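Local atomic coordinates of putative alkaline phosphatase (PDB entry 4F1V), a protein that binds phosphate tightly in the bacterial periplasm and probably delivers it to the membrane part of a Pst-type ABC transporter for import. Residues S18-A23 with N323-A328; T46-G51 with K55-A60; F155-C160 with F167-T172. All blocks are in the same frame, centred on the assembly; numbering follows the deposited sequence. Where two conformers were deposited one is given.

Contact 1: S18-A23 with N323-A328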
ATOM      1  N   SER A  18     -11.512  10.104 -12.254  1.00  6.23           N
ATOM      2  CA  SER A  18     -12.430  11.232 -12.114  1.00  5.91           C
ATOM      3  C   SER A  18     -13.458  10.932 -11.077  1.00  5.94           C
ATOM      4  O   SER A  18     -14.074   9.839 -11.096  1.00  6.71           O
ATOM      5  CB  SER A  18     -13.067  11.510 -13.478  1.00  7.14           C
ATOM      6  OG  SER A  18     -13.726  12.756 -13.450  1.00  8.79           O
ATOM      7  N   GLY A  19     -13.747  11.891 -10.198  1.00  6.27           N
ATOM      8  CA  GLY A  19     -14.778  11.796  -9.195  1.00  7.04           C
ATOM      9  C   GLY A  19     -14.444  11.078  -7.914  1.00  6.59           C
ATOM     10  O   GLY A  19     -15.214  11.154  -6.973  1.00  7.38           O
ATOM     11  N   VAL A  20     -13.294  10.377  -7.838  1.00  5.18           N
ATOM     12  CA  VAL A  20     -12.950   9.672  -6.595  1.00  4.59           C
ATOM     13  C   VAL A  20     -12.613  10.682  -5.474  1.00  4.80           C
ATOM     14  O   VAL A  20     -13.124  10.541  -4.361  1.00  5.21           O
ATOM     15  CB  VAL A  20     -11.810   8.680  -6.874  1.00  4.62           C
ATOM     16  CG1 VAL A  20     -11.131   8.172  -5.589  1.00  4.78           C
ATOM     17  CG2 VAL A  20     -12.284   7.532  -7.725  1.00  5.40           C
ATOM     18  N   LEU A  21     -11.760  11.661  -5.768  1.00  4.41           N
ATOM     19  CA  LEU A  21     -11.571  12.799  -4.890  1.00  4.71           C
ATOM     20  C   LEU A  21     -12.693  13.811  -5.206  1.00  5.16           C
ATOM     21  O   LEU A  21     -13.014  14.029  -6.369  1.00  6.91           O
ATOM     22  CB  LEU A  21     -10.229  13.438  -5.033  1.00  5.03           C
ATOM     23  CG  LEU A  21      -9.015  12.488  -4.893  1.00  5.24           C
ATOM     24  CD1 LEU A  21      -7.744  13.256  -5.094  1.00  6.34           C
ATOM     25  CD2 LEU A  21      -9.044  11.772  -3.558  1.00  5.63           C
ATOM     26  N   THR A  22     -13.251  14.428  -4.173  1.00  5.11           N
ATOM     27  CA  THR A  22     -14.406  15.286  -4.265  1.00  5.02           C
ATOM     28  C   THR A  22     -14.026  16.771  -4.410  1.00  5.25           C
ATOM     29  O   THR A  22     -12.873  17.115  -4.641  1.00  5.87           O
ATOM     30  CB  THR A  22     -15.318  14.963  -3.061  1.00  5.26           C
ATOM     31  OG1 THR A  22     -14.561  15.019  -1.868  1.00  5.44           O
ATOM     32  CG2 THR A  22     -15.892  13.564  -3.133  1.00  6.82           C
ATOM     33  N   ALA A  23     -15.030  17.653  -4.292  1.00  6.06           N
ATOM     34  CA  ALA A  23     -14.831  19.061  -4.578  1.00  6.51           C
ATOM     35  C   ALA A  23     -13.748  19.646  -3.699  1.00  5.62           C
ATOM     36  O   ALA A  23     -13.638  19.393  -2.522  1.00  5.86           O
ATOM     37  CB  ALA A  23     -16.125  19.844  -4.360  1.00  8.67           C
ATOM     38  N   ASN A 323     -23.421   5.834  -2.970  0.70  7.53           N
ATOM     39  CA  ASN A 323     -22.725   6.886  -3.705  0.70  6.82           C
ATOM     40  C   ASN A 323     -21.256   6.952  -3.325  0.70  6.92           C
ATOM     41  O   ASN A 323     -20.775   8.017  -2.893  0.70 10.59           O
ATOM     42  CB  ASN A 323     -23.435   8.198  -3.486  0.70 10.15           C
ATOM     43  CG  ASN A 323     -24.821   8.127  -4.169  0.70 15.45           C
ATOM     44  OD1 ASN A 323     -24.970   7.914  -5.440  0.70 18.56           O
ATOM     45  ND2 ASN A 323     -25.878   8.201  -3.379  0.70 17.00           N
ATOM     46  N   ASN A 324     -20.588   5.835  -3.403  0.70  5.17           N
ATOM     47  CA  ASN A 324     -19.254   5.710  -2.906  0.70  5.48           C
ATOM     48  C   ASN A 324     -18.245   5.441  -4.067  0.70  4.66           C
ATOM     49  O   ASN A 324     -18.579   5.559  -5.241  0.70  4.93           O
ATOM     50  CB  ASN A 324     -19.196   4.666  -1.752  0.70  5.07           C
ATOM     51  CG  ASN A 324     -19.509   3.258  -2.247  0.70  5.76           C
ATOM     52  OD1 ASN A 324     -19.089   2.822  -3.319  0.70  5.77           O
ATOM     53  ND2 ASN A 324     -20.223   2.485  -1.385  0.70  8.45           N
ATOM     54  N   ASN A 325     -17.002   5.112  -3.702  1.00  4.77           N
ATOM     55  CA  ASN A 325     -15.962   4.913  -4.704  1.00  4.56           C
ATOM     56  C   ASN A 325     -15.678   3.432  -5.002  1.00  4.65           C
ATOM     57  O   ASN A 325     -14.675   3.115  -5.661  1.00  4.51           O
ATOM     58  CB  ASN A 325     -14.684   5.592  -4.259  1.00  4.81           C
ATOM     59  CG  ASN A 325     -14.738   7.105  -4.344  1.00  4.39           C
ATOM     60  OD1 ASN A 325     -15.383   7.667  -5.272  1.00  5.66           O
ATOM     61  ND2 ASN A 325     -14.083   7.833  -3.441  1.00  4.45           N
ATOM     62  N   ASP A 326     -16.543   2.503  -4.558  1.00  4.32           N
ATOM     63  CA  ASP A 326     -16.208   1.103  -4.652  1.00  4.20           C
ATOM     64  C   ASP A 326     -16.049   0.606  -6.078  1.00  4.42           C
ATOM     65  O   ASP A 326     -15.181  -0.257  -6.336  1.00  4.53           O
ATOM     66  CB  ASP A 326     -17.172   0.243  -3.880  1.00  4.58           C
ATOM     67  CG  ASP A 326     -17.041   0.375  -2.370  1.00  5.40           C
ATOM     68  OD1 ASP A 326     -16.168   1.107  -1.875  1.00  5.64           O
ATOM     69  OD2 ASP A 326     -17.840  -0.343  -1.665  1.00  7.58           O
ATOM     70  N   ALA A 327     -16.878   1.068  -7.031  1.00  4.82           N
ATOM     71  CA  ALA A 327     -16.697   0.608  -8.404  1.00  5.40           C
ATOM     72  C   ALA A 327     -15.298   0.999  -8.936  1.00  5.03           C
ATOM     73  O   ALA A 327     -14.594   0.161  -9.534  1.00  5.67           O
ATOM     74  CB  ALA A 327     -17.789   1.119  -9.327  1.00  6.67           C
ATOM     75  N   ALA A 328     -14.884   2.249  -8.681  1.00  5.40           N
ATOM     76  CA  ALA A 328     -13.547   2.699  -9.095  1.00  5.16           C
ATOM     77  C   ALA A 328     -12.448   1.907  -8.394  1.00  4.39           C
ATOM     78  O   ALA A 328     -11.409   1.618  -8.993  1.00  4.82           O
ATOM     79  CB  ALA A 328     -13.382   4.185  -8.808  1.00  5.78           C
TER
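V20 and N325 carry this contact, with A328 adding a methyl group. The side chain of V20 meets something at each carbon. Its CB lies 4.0 Å from N325 OD1. From there the two methyls part company. CG1 stands opposite the backbone N and beside the carbonyl carbon (chi1 165°), which puts it on the same amide nitrogen that the V20 carbonyl engages: V20 CG1 is 3.7 Å from N325 ND2. CG2 lies beside the backbone N and touches A328 CB at 3.7 Å, a small apolar contact suited to a branched residue facing an alanine on a helix. The two segments thus join the loop that follows helix 12-15, early in the chain, to the first turn of helix 326-331, some 300 residues later, within one lobe of the Venus-flytrap fold. N325 sits at the N-cap position of that helix, yet its amide makes no capping bond and turns to the other segment instead. N325 ND2 donates to V20 O over 3.0 Å with a moderately bent N-H...O angle of 144°, approaching tilted from the carbonyl plane. The same nitrogen is also hydrogen-bonded to H318 ND1 of helix 305-318, and an asparagine suits the place because its ND2 can serve both acceptors. Just before the cap, in the conformer given, N324 OD1 accepts from D326 N at 2.8 Å, forming an Asx turn that leads the chain into the helix. On the other segment G19 has a positive phi of 83°, which favours glycine, and its carbonyl accepts from K317.

Contact 2: T46-G51 with K55-A60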
ATOM      1  N   THR A  46       7.259  20.488  -0.995  1.00  6.43           N
ATOM      2  CA  THR A  46       8.325  20.115  -1.908  1.00  6.32           C
ATOM      3  C   THR A  46       8.506  18.599  -2.074  1.00  6.55           C
ATOM      4  O   THR A  46       9.059  18.127  -3.040  1.00  7.63           O
ATOM      5  CB  THR A  46       9.686  20.715  -1.565  1.00  7.56           C
ATOM      6  OG1 THR A  46      10.281  20.077  -0.427  1.00  8.97           O
ATOM      7  CG2 THR A  46       9.651  22.228  -1.409  1.00  9.16           C
ATOM      8  N   LYS A  47       7.949  17.825  -1.108  1.00  5.76           N
ATOM      9  CA  LYS A  47       7.919  16.360  -1.200  0.50  5.92           C
ATOM     10  C   LYS A  47       6.921  15.854  -2.246  1.00  5.33           C
ATOM     11  O   LYS A  47       7.042  14.720  -2.721  1.00  6.08           O
ATOM     12  CB  LYS A  47       7.664  15.777   0.181  0.50  6.16           C
ATOM     13  CG  LYS A  47       8.645  16.078   1.293  0.50  8.03           C
ATOM     14  CD  LYS A  47       9.971  15.389   1.012  0.50 10.15           C
ATOM     15  CE  LYS A  47      11.157  16.132   1.609  0.50 18.22           C
ATOM     16  NZ  LYS A  47      12.175  15.103   1.997  0.50 19.62           N
ATOM     17  N   PHE A  48       5.963  16.708  -2.566  1.00  5.29           N
ATOM     18  CA  PHE A  48       5.017  16.464  -3.678  1.00  5.26           C
ATOM     19  C   PHE A  48       5.573  17.005  -4.999  1.00  5.50           C
ATOM     20  O   PHE A  48       5.565  16.293  -6.001  1.00  6.89           O
ATOM     21  CB  PHE A  48       3.655  17.064  -3.414  1.00  5.00           C
ATOM     22  CG  PHE A  48       2.808  16.407  -2.338  1.00  4.60           C
ATOM     23  CD1 PHE A  48       3.099  15.168  -1.766  1.00  4.84           C
ATOM     24  CD2 PHE A  48       1.631  17.041  -1.928  1.00  4.89           C
ATOM     25  CE1 PHE A  48       2.301  14.613  -0.802  1.00  4.98           C
ATOM     26  CE2 PHE A  48       0.821  16.482  -0.979  1.00  5.24           C
ATOM     27  CZ  PHE A  48       1.131  15.273  -0.399  1.00  5.01           C
ATOM     28  N   GLN A  49       5.968  18.291  -4.995  1.00  6.25           N
ATOM     29  CA  GLN A  49       6.475  18.934  -6.186  1.00  6.47           C
ATOM     30  C   GLN A  49       7.759  19.594  -5.830  1.00  6.80           C
ATOM     31  O   GLN A  49       7.811  20.679  -5.162  1.00  6.78           O
ATOM     32  CB  GLN A  49       5.496  19.948  -6.792  1.00  6.90           C
ATOM     33  CG  GLN A  49       4.179  19.345  -7.233  1.00  7.57           C
ATOM     34  CD  GLN A  49       3.285  20.331  -7.955  1.00  7.87           C
ATOM     35  OE1 GLN A  49       3.397  21.563  -7.791  1.00  8.36           O
ATOM     36  NE2 GLN A  49       2.393  19.811  -8.763  1.00 10.26           N
ATOM     37  N   ALA A  50       8.850  19.017  -6.270  1.00  7.99           N
ATOM     38  CA  ALA A  50      10.171  19.586  -5.964  1.00  9.03           C
ATOM     39  C   ALA A  50      10.163  21.026  -6.460  1.00  7.20           C
ATOM     40  O   ALA A  50       9.608  21.356  -7.536  1.00  7.58           O
ATOM     41  CB  ALA A  50      11.233  18.782  -6.737  1.00 10.44           C
ATOM     42  N   GLY A  51      10.740  21.917  -5.701  1.00  7.23           N
ATOM     43  CA  GLY A  51      10.856  23.335  -6.070  1.00  7.72           C
ATOM     44  C   GLY A  51       9.670  24.229  -5.798  1.00  6.29           C
ATOM     45  O   GLY A  51       9.719  25.421  -6.093  1.00  6.77           O
ATOM     46  N   LYS A  55       2.327  26.255  -1.401  1.00  9.20           N
ATOM     47  CA  LYS A  55       1.185  25.469  -1.051  1.00  8.61           C
ATOM     48  C   LYS A  55       1.437  24.682   0.254  1.00  6.93           C
ATOM     49  O   LYS A  55       2.580  24.397   0.603  1.00  8.05           O
ATOM     50  CB  LYS A  55       0.807  24.511  -2.222  1.00  7.99           C
ATOM     51  CG  LYS A  55       0.231  25.238  -3.425  1.00 11.19           C
ATOM     52  CD  LYS A  55      -0.168  24.323  -4.525  1.00 10.72           C
ATOM     53  CE  LYS A  55      -0.887  25.071  -5.689  1.00 13.00           C
ATOM     54  NZ  LYS A  55      -1.182  24.069  -6.758  1.00 15.40           N
ATOM     55  N   ASN A  56       0.351  24.368   0.916  0.80  6.32           N
ATOM     56  CA  ASN A  56       0.327  23.472   2.084  0.80  6.17           C
ATOM     57  C   ASN A  56      -0.041  22.046   1.637  0.80  4.35           C
ATOM     58  O   ASN A  56      -0.622  21.809   0.610  0.80  5.90           O
ATOM     59  CB  ASN A  56      -0.667  23.996   3.134  0.80  6.26           C
ATOM     60  CG  ASN A  56      -0.181  25.310   3.717  0.80  7.84           C
ATOM     61  OD1 ASN A  56       0.900  25.382   4.266  0.80  9.27           O
ATOM     62  ND2 ASN A  56      -0.929  26.370   3.500  0.80 17.86           N
ATOM     63  N   VAL A  57       0.316  21.092   2.532  1.00  5.09           N
ATOM     64  CA  VAL A  57      -0.040  19.687   2.363  1.00  4.02           C
ATOM     65  C   VAL A  57      -1.218  19.400   3.301  1.00  3.79           C
ATOM     66  O   VAL A  57      -1.139  19.714   4.492  1.00  5.06           O
ATOM     67  CB  VAL A  57       1.126  18.762   2.709  1.00  4.27           C
ATOM     68  CG1 VAL A  57       0.708  17.286   2.693  1.00  4.79           C
ATOM     69  CG2 VAL A  57       2.281  18.997   1.755  1.00  5.10           C
ATOM     70  N   HIS A  58      -2.281  18.800   2.777  1.00  3.78           N
ATOM     71  CA  HIS A  58      -3.457  18.521   3.578  1.00  4.23           C
ATOM     72  C   HIS A  58      -3.651  17.059   3.910  1.00  3.62           C
ATOM     73  O   HIS A  58      -4.314  16.746   4.911  1.00  4.23           O
ATOM     74  CB  HIS A  58      -4.698  19.093   2.865  1.00  4.54           C
ATOM     75  CG  HIS A  58      -4.586  20.565   2.625  1.00  4.68           C
ATOM     76  ND1 HIS A  58      -4.091  21.076   1.476  1.00  5.21           N
ATOM     77  CD2 HIS A  58      -4.797  21.602   3.489  1.00  6.64           C
ATOM     78  CE1 HIS A  58      -4.048  22.382   1.608  1.00  5.33           C
ATOM     79  NE2 HIS A  58      -4.391  22.739   2.829  1.00  6.85           N
ATOM     80  N   TRP A  59      -3.136  16.140   3.071  1.00  3.63           N
ATOM     81  CA  TRP A  59      -3.354  14.697   3.297  1.00  3.81           C
ATOM     82  C   TRP A  59      -2.270  13.945   2.502  1.00  3.74           C
ATOM     83  O   TRP A  59      -1.645  14.484   1.600  1.00  3.61           O
ATOM     84  CB  TRP A  59      -4.744  14.255   2.901  1.00  3.83           C
ATOM     85  CG  TRP A  59      -5.115  14.218   1.470  1.00  4.13           C
ATOM     86  CD1 TRP A  59      -5.471  15.278   0.676  1.00  4.61           C
ATOM     87  CD2 TRP A  59      -5.199  13.062   0.608  1.00  4.15           C
ATOM     88  NE1 TRP A  59      -5.783  14.848  -0.607  1.00  5.05           N
ATOM     89  CE2 TRP A  59      -5.626  13.486  -0.662  1.00  4.95           C
ATOM     90  CE3 TRP A  59      -4.937  11.689   0.817  1.00  4.62           C
ATOM     91  CZ2 TRP A  59      -5.845  12.583  -1.729  1.00  5.90           C
ATOM     92  CZ3 TRP A  59      -5.143  10.779  -0.219  1.00  5.29           C
ATOM     93  CH2 TRP A  59      -5.613  11.233  -1.484  1.00  5.75           C
ATOM     94  N   ALA A  60      -2.130  12.653   2.849  1.00  3.58           N
ATOM     95  CA  ALA A  60      -1.233  11.764   2.096  1.00  3.47           C
ATOM     96  C   ALA A  60      -1.867  10.376   1.910  1.00  3.35           C
ATOM     97  O   ALA A  60      -2.602   9.889   2.752  1.00  3.98           O
ATOM     98  CB  ALA A  60       0.102  11.616   2.752  1.00  4.37           C
TER
HETATM   99  O   HOH W   1       1.331  23.491  -7.540  0.80 15.53           O
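F48 drives the end of its ring against V57 and the backbone of W59. The setting is a beta-alpha-beta crossover: strand 29-30 is followed by helix 33-42, and the loop holding F48 leads back to the parallel strand 59-62, with strand 5-7 between the two in the sheet. Placed opposite its own carbonyl carbon by the first torsion (chi1 -70°), the ring reaches across to the other segment. There V57 CG1 comes at the ring obliquely, 3.7 Å from F48 CZ, and V57 CG2 lies beside F48 CE2 at 4.0 Å. The ring edge also meets W59 O, which lies in the ring plane 3.5 Å from F48 CZ. That carbonyl oxygen is buried without a hydrogen-bonding partner, and the weakly positive ring edge probably offers it some slight compensation. A phenylalanine suits the place because it is long, flat and wholly apolar.

Further out, A39 of helix 33-42 touches both F48 and V57, and I29 packs on F48. The backbone of V57 is held by N43 OD1 at its nitrogen and by R369 at its oxygen. A water joins the side-chain ends of Q49 and K55: it donates to Q49 OE1 at 2.8 Å and accepts from K55 NZ at 2.7 Å.

Contact 3: F155-C160 with F167-T172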
ATOM      1  N   PHE A 155       5.540  -9.944   3.980  1.00  3.95           N
ATOM      2  CA  PHE A 155       5.270 -11.333   3.560  1.00  3.84           C
ATOM      3  C   PHE A 155       6.577 -12.144   3.624  1.00  3.88           C
ATOM      4  O   PHE A 155       6.643 -13.253   4.175  1.00  4.61           O
ATOM      5  CB  PHE A 155       4.657 -11.356   2.159  1.00  3.87           C
ATOM      6  CG  PHE A 155       4.329 -12.752   1.711  1.00  4.34           C
ATOM      7  CD1 PHE A 155       3.174 -13.363   2.181  1.00  4.69           C
ATOM      8  CD2 PHE A 155       5.105 -13.487   0.834  1.00  5.10           C
ATOM      9  CE1 PHE A 155       2.808 -14.642   1.794  1.00  5.18           C
ATOM     10  CE2 PHE A 155       4.770 -14.783   0.441  1.00  5.74           C
ATOM     11  CZ  PHE A 155       3.620 -15.346   0.921  1.00  5.71           C
ATOM     12  N   LEU A 156       7.674 -11.595   3.062  1.00  3.83           N
ATOM     13  CA  LEU A 156       8.950 -12.298   3.081  1.00  3.94           C
ATOM     14  C   LEU A 156       9.408 -12.542   4.534  1.00  4.14           C
ATOM     15  O   LEU A 156       9.922 -13.618   4.871  1.00  4.66           O
ATOM     16  CB  LEU A 156      10.005 -11.512   2.313  1.00  4.41           C
ATOM     17  CG  LEU A 156       9.703 -11.227   0.839  1.00  5.17           C
ATOM     18  CD1 LEU A 156      10.851 -10.403   0.260  1.00  6.89           C
ATOM     19  CD2 LEU A 156       9.464 -12.499   0.027  1.00  6.51           C
ATOM     20  N   ASN A 157       9.221 -11.537   5.406  1.00  4.24           N
ATOM     21  CA  ASN A 157       9.603 -11.657   6.801  1.00  4.32           C
ATOM     22  C   ASN A 157       8.834 -12.832   7.466  1.00  4.34           C
ATOM     23  O   ASN A 157       9.381 -13.555   8.291  1.00  5.50           O
ATOM     24  CB  ASN A 157       9.354 -10.319   7.510  1.00  4.10           C
ATOM     25  CG  ASN A 157       9.481 -10.415   9.000  1.00  4.97           C
ATOM     26  OD1 ASN A 157       8.488 -10.578   9.716  1.00  5.49           O
ATOM     27  ND2 ASN A 157      10.706 -10.289   9.512  1.00  5.67           N
ATOM     28  N   ALA A 158       7.568 -12.984   7.103  1.00  4.27           N
ATOM     29  CA  ALA A 158       6.725 -13.980   7.712  1.00  5.04           C
ATOM     30  C   ALA A 158       6.950 -15.414   7.179  1.00  4.52           C
ATOM     31  O   ALA A 158       6.672 -16.373   7.881  1.00  6.49           O
ATOM     32  CB  ALA A 158       5.263 -13.635   7.510  1.00  5.71           C
ATOM     33  N   LYS A 159       7.486 -15.549   5.934  1.00  4.74           N
ATOM     34  CA  LYS A 159       7.489 -16.821   5.234  1.00  5.23           C
ATOM     35  C   LYS A 159       8.830 -17.395   4.910  1.00  5.46           C
ATOM     36  O   LYS A 159       9.011 -18.587   4.664  1.00  6.76           O
ATOM     37  CB  LYS A 159       6.660 -16.700   3.913  1.00  6.17           C
ATOM     38  CG  LYS A 159       5.171 -16.443   4.145  1.00  6.84           C
ATOM     39  CD  LYS A 159       4.412 -17.579   4.779  1.00  8.75           C
ATOM     40  CE  LYS A 159       2.980 -17.289   4.971  1.00  9.93           C
ATOM     41  NZ  LYS A 159       2.254 -18.509   5.429  1.00 11.69           N
ATOM     42  N   CYS A 160       9.851 -16.541   4.785  1.00  5.44           N
ATOM     43  CA  CYS A 160      11.157 -16.933   4.206  1.00  5.71           C
ATOM     44  C   CYS A 160      12.112 -17.323   5.332  1.00  5.73           C
ATOM     45  O   CYS A 160      13.018 -16.574   5.704  1.00  7.53           O
ATOM     46  CB  CYS A 160      11.715 -15.847   3.358  1.00  5.50           C
ATOM     47  SG  CYS A 160      10.666 -15.324   1.989  1.00  5.37           S
ATOM     48  N   PHE A 167      14.819 -11.624   5.993  1.00  5.51           N
ATOM     49  CA  PHE A 167      14.251 -10.379   5.503  1.00  5.33           C
ATOM     50  C   PHE A 167      13.609  -9.565   6.641  1.00  5.21           C
ATOM     51  O   PHE A 167      12.730 -10.072   7.337  1.00  6.55           O
ATOM     52  CB  PHE A 167      13.136 -10.630   4.453  1.00  5.34           C
ATOM     53  CG  PHE A 167      13.606 -11.253   3.158  1.00  5.46           C
ATOM     54  CD1 PHE A 167      14.084 -10.404   2.140  1.00  5.61           C
ATOM     55  CD2 PHE A 167      13.601 -12.613   2.922  1.00  5.11           C
ATOM     56  CE1 PHE A 167      14.465 -10.962   0.955  1.00  6.24           C
ATOM     57  CE2 PHE A 167      13.969 -13.157   1.706  1.00  5.99           C
ATOM     58  CZ  PHE A 167      14.442 -12.322   0.703  1.00  5.61           C
ATOM     59  N   ALA A 168      14.007  -8.337   6.784  1.00  5.59           N
ATOM     60  CA  ALA A 168      13.411  -7.355   7.703  1.00  5.89           C
ATOM     61  C   ALA A 168      12.254  -6.672   6.974  1.00  4.87           C
ATOM     62  O   ALA A 168      12.289  -6.390   5.773  1.00  5.00           O
ATOM     63  CB  ALA A 168      14.464  -6.320   8.114  1.00  7.80           C
ATOM     64  N   VAL A 169      11.216  -6.313   7.764  1.00  5.09           N
ATOM     65  CA  VAL A 169      10.202  -5.398   7.311  1.00  4.69           C
ATOM     66  C   VAL A 169      10.770  -4.015   7.142  1.00  4.51           C
ATOM     67  O   VAL A 169      11.388  -3.472   8.086  1.00  5.89           O
ATOM     68  CB  VAL A 169       9.013  -5.356   8.273  1.00  4.87           C
ATOM     69  CG1 VAL A 169       7.952  -4.390   7.727  1.00  5.86           C
ATOM     70  CG2 VAL A 169       8.448  -6.756   8.487  1.00  5.91           C
ATOM     71  N   THR A 170      10.652  -3.406   5.968  1.00  4.30           N
ATOM     72  CA  THR A 170      11.253  -2.110   5.682  1.00  4.75           C
ATOM     73  C   THR A 170      10.495  -1.463   4.522  1.00  4.15           C
ATOM     74  O   THR A 170       9.794  -2.126   3.772  1.00  4.65           O
ATOM     75  CB  THR A 170      12.755  -2.272   5.352  1.00  6.27           C
ATOM     76  OG1 THR A 170      13.323  -1.005   5.157  1.00  6.32           O
ATOM     77  CG2 THR A 170      13.013  -3.200   4.161  1.00  6.32           C
ATOM     78  N   THR A 171      10.769  -0.166   4.329  1.00  4.32           N
ATOM     79  CA  THR A 171      10.338   0.553   3.126  1.00  4.07           C
ATOM     80  C   THR A 171      11.432   0.627   2.070  1.00  4.21           C
ATOM     81  O   THR A 171      11.150   1.059   0.960  1.00  4.21           O
ATOM     82  CB  THR A 171       9.840   1.970   3.433  1.00  4.62           C
ATOM     83  OG1 THR A 171      10.928   2.819   3.800  1.00  5.15           O
ATOM     84  CG2 THR A 171       8.744   1.995   4.494  1.00  5.24           C
ATOM     85  N   THR A 172      12.665   0.198   2.392  1.00  4.60           N
ATOM     86  CA  THR A 172      13.793   0.262   1.454  1.00  4.79           C
ATOM     87  C   THR A 172      14.301  -1.156   1.193  1.00  4.16           C
ATOM     88  O   THR A 172      15.043  -1.750   1.996  1.00  5.16           O
ATOM     89  CB  THR A 172      14.904   1.151   1.999  1.00  6.13           C
ATOM     90  OG1 THR A 172      15.310   0.760   3.296  1.00  7.17           O
ATOM     91  CG2 THR A 172      14.443   2.633   2.058  1.00  8.35           C
TER
HETATM   92  O   HOH W   2      13.209 -13.866   6.467  1.00  8.52           O
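F167 buries more surface than any other residue here, laying its ring against L156 and C160 at the end of helix 147-159. The helix forms part of a beta-alpha-beta crossover between the parallel strands 138-142 and 186-188; its first residues, G147 and T148, line the phosphate pocket, whereas this contact gathers at its other end. L156 covers one face of the ring. Its CD1 sits 3.9 Å from the centroid of the F167 ring and only 18° off the normal, a CH-pi contact, while L156 CB approaches F167 CG to 3.7 Å over that same face. A leucine fits because one methyl of its branch, CD1, reaches over the ring while its CB backs the same face. C160 comes in at the ring edge, its CB 3.8 Å from F167 CD2, and its sulfur, tied to C115 by a disulfide, stands obliquely to the ring. From outside the two segments the F177 ring meets that of F167, and S119 touches the F167 side chain. Replacing F167 by an alanine is likely to open a gap beside L156 and the C160-C115 disulfide and leave the leucine methyl without the face it covers.

N157 supplies the polar half. With CG opposite the backbone N (chi1 170°), the amide swings out to the F167 carbonyl, and N157 ND2 donates to F167 O at 3.0 Å. The bond is nearly straight at 165° and lies in both the carbonyl plane and the amide plane, so it fixes the rotation of the amide. Meanwhile N157 CB rests on V169 CG2 at 3.8 Å, the two side chains crossing at about a right angle. At C160, just past the end of the helix, a water bridges the segments, donating to C160 O and accepting from F167 N, each at 2.8 Å.

Overall arrangement
Contacts 1 and 2 belong to the lobe built round the five-stranded sheet, contact 3 to the lobe of the four-stranded sheet, and phosphate binds between the two. Along the chain the first segment of contact 1 comes early, contacts 2 and 3 follow in turn, and 323-328 then returns to pair with 18-23. The centres of contacts 1 and 2 lie about 22 Å apart. Those of contacts 2 and 3 are separated by about 29 Å, and those of contacts 1 and 3 by about 33 Å. The first two touch where L21 CD2 meets W59 CZ2 at 3.8 Å. The side chains of F48 and V169 are about 11 and 13 Å from the bound ion, so contacts 2 and 3, one in each lobe, lie near the site but do not line it.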